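Phosphatidylglycerophosphatase B (Bacillus subtilis, PDB 6FMX) removes the terminal phosphate from phosphatidylglycerophosphate to give phosphatidylglycerol, and also dephosphorylates undecaprenyl pyrophosphate in making the lipid carrier undecaprenyl phosphate. Local coordinates at residues S25-L28 with F29-L33; D194-G197 with G198-L201. All blocks are in the same frame, centred on the assembly; numbering follows the deposited sequence.

Interaction 1 (S25-L28 with F29-L33). With OLC ((2R)-2,3-dihydroxypropyl (9Z)-octadec-9-enoate), chain C; OLC ((2R)-2,3-dihydroxypropyl (9Z)-octadec-9-enoate), chain D.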
# COMPACT_ATOMS: atom_id res chain seq x y z
N SER A 25 -7.07 14.96 -3.95
CA SER A 25 -6.07 15.42 -2.99
C SER A 25 -4.88 14.48 -2.95
O SER A 25 -3.72 14.92 -2.90
CB SER A 25 -6.69 15.56 -1.61
OG SER A 25 -7.73 16.53 -1.61
N LEU A 26 -5.14 13.17 -2.96
CA LEU A 26 -4.06 12.19 -2.97
C LEU A 26 -3.25 12.26 -4.26
O LEU A 26 -2.02 12.10 -4.24
CB LEU A 26 -4.63 10.78 -2.79
CG LEU A 26 -5.30 10.52 -1.44
CD1 LEU A 26 -6.22 9.32 -1.52
CD2 LEU A 26 -4.23 10.31 -0.39
N PHE A 27 -3.92 12.48 -5.39
CA PHE A 27 -3.21 12.60 -6.66
C PHE A 27 -2.34 13.85 -6.68
O PHE A 27 -1.19 13.80 -7.14
CB PHE A 27 -4.21 12.65 -7.81
CG PHE A 27 -3.58 12.81 -9.16
CD1 PHE A 27 -2.82 11.80 -9.71
CD2 PHE A 27 -3.77 13.98 -9.88
CE1 PHE A 27 -2.25 11.95 -10.96
CE2 PHE A 27 -3.20 14.13 -11.13
CZ PHE A 27 -2.44 13.11 -11.67
N LEU A 28 -2.86 14.97 -6.18
CA LEU A 28 -2.07 16.19 -6.10
C LEU A 28 -0.92 16.03 -5.11
O LEU A 28 0.18 16.54 -5.34
CB LEU A 28 -2.96 17.36 -5.71
CG LEU A 28 -3.95 17.78 -6.81
CD1 LEU A 28 -4.86 18.90 -6.34
CD2 LEU A 28 -3.20 18.18 -8.06
N PHE A 29 -1.16 15.32 -4.00
CA PHE A 29 -0.09 15.07 -3.05
C PHE A 29 1.03 14.27 -3.68
O PHE A 29 2.21 14.52 -3.42
CB PHE A 29 -0.63 14.34 -1.82
CG PHE A 29 0.45 13.93 -0.84
CD1 PHE A 29 1.04 14.86 -0.01
CD2 PHE A 29 0.87 12.62 -0.78
CE1 PHE A 29 2.03 14.49 0.89
CE2 PHE A 29 1.86 12.24 0.12
CZ PHE A 29 2.44 13.18 0.95
N PHE A 30 0.69 13.29 -4.52
CA PHE A 30 1.73 12.49 -5.16
C PHE A 30 2.58 13.34 -6.11
O PHE A 30 3.80 13.20 -6.15
CB PHE A 30 1.14 11.30 -5.91
CG PHE A 30 2.14 10.55 -6.73
CD1 PHE A 30 2.96 9.61 -6.13
CD2 PHE A 30 2.27 10.78 -8.08
CE1 PHE A 30 3.90 8.92 -6.88
CE2 PHE A 30 3.20 10.09 -8.83
CZ PHE A 30 4.02 9.16 -8.23
N LEU A 31 1.93 14.20 -6.91
CA LEU A 31 2.67 15.05 -7.83
C LEU A 31 3.64 15.95 -7.09
O LEU A 31 4.79 16.12 -7.51
CB LEU A 31 1.71 15.91 -8.67
CG LEU A 31 0.72 15.22 -9.61
CD1 LEU A 31 -0.14 16.26 -10.35
CD2 LEU A 31 1.47 14.34 -10.59
N ILE A 32 3.19 16.53 -5.98
CA ILE A 32 4.04 17.42 -5.21
C ILE A 32 5.23 16.65 -4.64
O ILE A 32 6.37 17.12 -4.67
CB ILE A 32 3.21 18.12 -4.12
CG1 ILE A 32 2.38 19.22 -4.77
CG2 ILE A 32 4.10 18.69 -3.04
CD1 ILE A 32 1.31 19.78 -3.89
N LEU A 33 4.98 15.42 -4.16
CA LEU A 33 6.07 14.58 -3.68
C LEU A 33 7.03 14.19 -4.81
O LEU A 33 8.25 14.20 -4.62
CB LEU A 33 5.52 13.32 -3.01
CG LEU A 33 5.51 13.28 -1.49
CD1 LEU A 33 5.11 11.89 -1.04
CD2 LEU A 33 6.89 13.63 -0.97
C18 OLC C . -4.27 16.77 0.71
C10 OLC C . 0.27 18.88 1.20
C9 OLC C . 1.55 18.87 1.51
C17 OLC C . -3.83 18.23 0.52
C11 OLC C . -0.23 18.41 -0.17
C8 OLC C . 2.59 18.37 0.50
C24 OLC C . 12.26 23.39 0.23
C16 OLC C . -4.44 18.86 -0.73
C12 OLC C . -0.92 19.59 -0.85
C7 OLC C . 3.93 18.14 1.21
C15 OLC C . -3.93 18.21 -2.02
C13 OLC C . -1.63 19.22 -2.15
C6 OLC C . 4.80 17.20 0.38
C14 OLC C . -2.42 17.94 -1.96
C5 OLC C . 5.78 16.48 1.29
C4 OLC C . 7.21 16.76 0.83
C3 OLC C . 7.65 18.11 1.38
C2 OLC C . 7.85 19.07 0.21
C21 OLC C . 10.35 21.85 0.56
C1 OLC C . 8.61 20.29 0.70
C22 OLC C . 11.30 22.43 -0.46
O19 OLC C . 8.36 20.76 1.76
O25 OLC C . 13.34 23.60 -0.63
O23 OLC C . 12.01 21.35 -1.00
O20 OLC C . 9.61 20.85 -0.09
C18 OLC D . 0.17 23.13 -5.92
C10 OLC D . 4.76 19.63 -10.17
C9 OLC D . 4.90 18.76 -11.15
C17 OLC D . -0.84 21.99 -5.97
C11 OLC D . 4.14 19.21 -8.85
C8 OLC D . 4.44 17.31 -10.97
C24 OLC D . 16.07 17.38 -12.28
C16 OLC D . -0.85 21.40 -7.37
C12 OLC D . 3.01 20.15 -8.48
C7 OLC D . 5.24 16.39 -11.89
C15 OLC D . 0.52 20.81 -7.69
C13 OLC D . 2.04 20.30 -9.65
C6 OLC D . 6.56 16.02 -11.21
C14 OLC D . 0.59 20.44 -9.18
C5 OLC D . 7.60 15.73 -12.28
C4 OLC D . 8.99 15.76 -11.66
C3 OLC D . 9.61 17.14 -11.87
C2 OLC D . 11.01 17.16 -11.27
C21 OLC D . 14.11 16.11 -13.10
C1 OLC D . 12.00 16.55 -12.26
C22 OLC D . 15.31 16.94 -13.52
O19 OLC D . 11.62 15.88 -13.15
O25 OLC D . 17.40 16.96 -12.42
O23 OLC D . 16.14 16.16 -14.33
O20 OLC D . 13.38 16.80 -12.14
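F27 carries its CG anti to the backbone N (chi1 178°), while L31, one turn later, holds CG anti to its own carbonyl carbon (chi1 -63°), and these two choices bring ring and branched chain together. L31 CG lies above one face of the F27 ring, displaced toward the rim, and the methyl beyond it makes the closest approach, with F27 CE2 to L31 CD1 at 3.8 Å. L28 joins more loosely, its CD2 standing 4.3 Å from L31 CD1. Beneath the side chains runs the regular i to i+4 ladder of an alpha helix, here the membrane-spanning helix 21-36: F29 N donates to S25 O at 2.8 Å, and I32 N to L28 O at 3.1 Å. The helix shows a lipid-facing side, where two monoolein chains run along it. I32 sits between them, its CD1 lying 3.5 Å from C13 of the chain C lipid and 3.7 Å from C17 of the chain D lipid. With an alanine here the CD1 and CG2 methyls would be gone, and the two acyl chains would probably be left without their shared partner and set free to shift against the helix. The ring of F29 receives the chain C lipid edge-on, C11 lying near the ring plane 3.8 Å from CD1. S25 adds its CB to the same lipid tail, while its OG turns back along the helix and is hydrogen-bonded to Y21 O. F27, F29 and F30 also touch helix 192-215, and the ring of F30 meets that of F136 with planes at about 20°.

Interaction 2 (D194-G197 with G198-L201)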
# COMPACT_ATOMS: atom_id res chain seq x y z
N ASP A 194 9.30 7.65 -0.53
CA ASP A 194 8.84 6.53 -1.35
C ASP A 194 7.58 5.91 -0.75
O ASP A 194 6.66 5.52 -1.48
CB ASP A 194 9.90 5.43 -1.47
CG ASP A 194 11.22 5.92 -2.00
OD1 ASP A 194 11.24 6.87 -2.82
OD2 ASP A 194 12.24 5.30 -1.62
N VAL A 195 7.55 5.79 0.58
CA VAL A 195 6.42 5.17 1.26
C VAL A 195 5.18 6.05 1.15
O VAL A 195 4.09 5.58 0.82
CB VAL A 195 6.79 4.88 2.72
CG1 VAL A 195 5.54 4.52 3.53
CG2 VAL A 195 7.82 3.75 2.79
N LEU A 196 5.34 7.35 1.45
CA LEU A 196 4.21 8.27 1.34
C LEU A 196 3.69 8.34 -0.09
O LEU A 196 2.47 8.40 -0.30
CB LEU A 196 4.61 9.66 1.85
CG LEU A 196 5.03 9.84 3.31
CD1 LEU A 196 5.48 11.27 3.55
CD2 LEU A 196 3.90 9.49 4.24
N GLY A 197 4.59 8.34 -1.07
CA GLY A 197 4.15 8.32 -2.46
C GLY A 197 3.33 7.09 -2.80
O GLY A 197 2.30 7.19 -3.47
N GLY A 198 3.77 5.92 -2.33
CA GLY A 198 3.00 4.71 -2.58
C GLY A 198 1.70 4.68 -1.80
O GLY A 198 0.67 4.24 -2.32
N PHE A 199 1.73 5.13 -0.54
CA PHE A 199 0.51 5.29 0.24
C PHE A 199 -0.54 6.08 -0.53
O PHE A 199 -1.68 5.64 -0.68
CB PHE A 199 0.81 6.02 1.56
CG PHE A 199 1.29 5.13 2.68
CD1 PHE A 199 1.32 3.75 2.54
CD2 PHE A 199 1.71 5.69 3.88
CE1 PHE A 199 1.77 2.95 3.58
CE2 PHE A 199 2.16 4.88 4.92
CZ PHE A 199 2.19 3.51 4.77
N SER A 200 -0.16 7.25 -1.03
CA SER A 200 -1.15 8.14 -1.62
C SER A 200 -1.78 7.55 -2.87
O SER A 200 -2.99 7.71 -3.08
CB SER A 200 -0.53 9.51 -1.92
OG SER A 200 0.42 9.45 -2.96
N LEU A 201 -1.02 6.84 -3.69
CA LEU A 201 -1.59 6.27 -4.91
C LEU A 201 -2.34 4.95 -4.68
O LEU A 201 -3.32 4.69 -5.38
CB LEU A 201 -0.51 6.07 -5.97
CG LEU A 201 0.13 7.34 -6.54
CD1 LEU A 201 1.12 6.98 -7.61
CD2 LEU A 201 -0.93 8.27 -7.12
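V195 and F199 sit one turn apart on helix 192-215, the last transmembrane helix of this PAP2-type phosphatase, and their side chains run side by side in the same direction. The F199 side chain starts low, over the backbone of the preceding turn: its CB is 3.4 Å from V195 O and equally near L196 O, and CG is still beside V195 O. CD1 and CD2 also pass near V195 O, CD2 and CE1 begin to meet V195 CG1, and CE2 and CZ come nearest to that methyl, each at 3.7 Å. V195 CG1, set anti to the backbone N (chi1 168°), reaches over one face, lying 3.8 Å from the ring centroid and 18° off the normal, a CH-pi contact. L196 CD2 only skirts the ring. S141 and A145 of helix 139-158 also touch F199, so the ring packs against helix 139-158 as well as along its own helix. The backbone beneath is helical throughout, and F199 N donates to V195 O at 2.8 Å in a nearly straight bond of 170°. At the start of the segment, D194 is thought to stabilise H190, the presumed nucleophile. The partners of its carboxylate lie outside the contact: OD1 forms a salt bridge with R120, and OD2 is hydrogen-bonded to S135 OG and F191 N. G197 and G198 follow in mid-helix without side chains, and L33 CD1 of helix 21-36 comes close to G197 N. Three residues after G197, S200 holds OG between its backbone N and carbonyl carbon, where the hydroxyl donates to G197 O at 3.0 Å; that same oxygen takes a second, weak bond from L201 N at 3.3 Å.

Overall arrangement
Both interactions are short runs, a little over two turns, of transmembrane helices, knit by the same backbone ladder, yet their surroundings differ. Interaction 1 lies at the surface of the chain, its centre about 15 Å from that of the chain, and much of its side-chain chemistry is with acyl chains. Interaction 2 is buried, about 7 Å from the centre, and mixes apolar packing with a serine hydroxyl bond and the salt-bridged D194 beside the active site. Their centres are about 9 Å apart and the two helices touch directly: F30 CE1 lies 3.5 Å from L201 CD1, and L26 CB is as near S200 O. Helix 21-36 thus lies, over this part, between bound monoolein and helix 192-215.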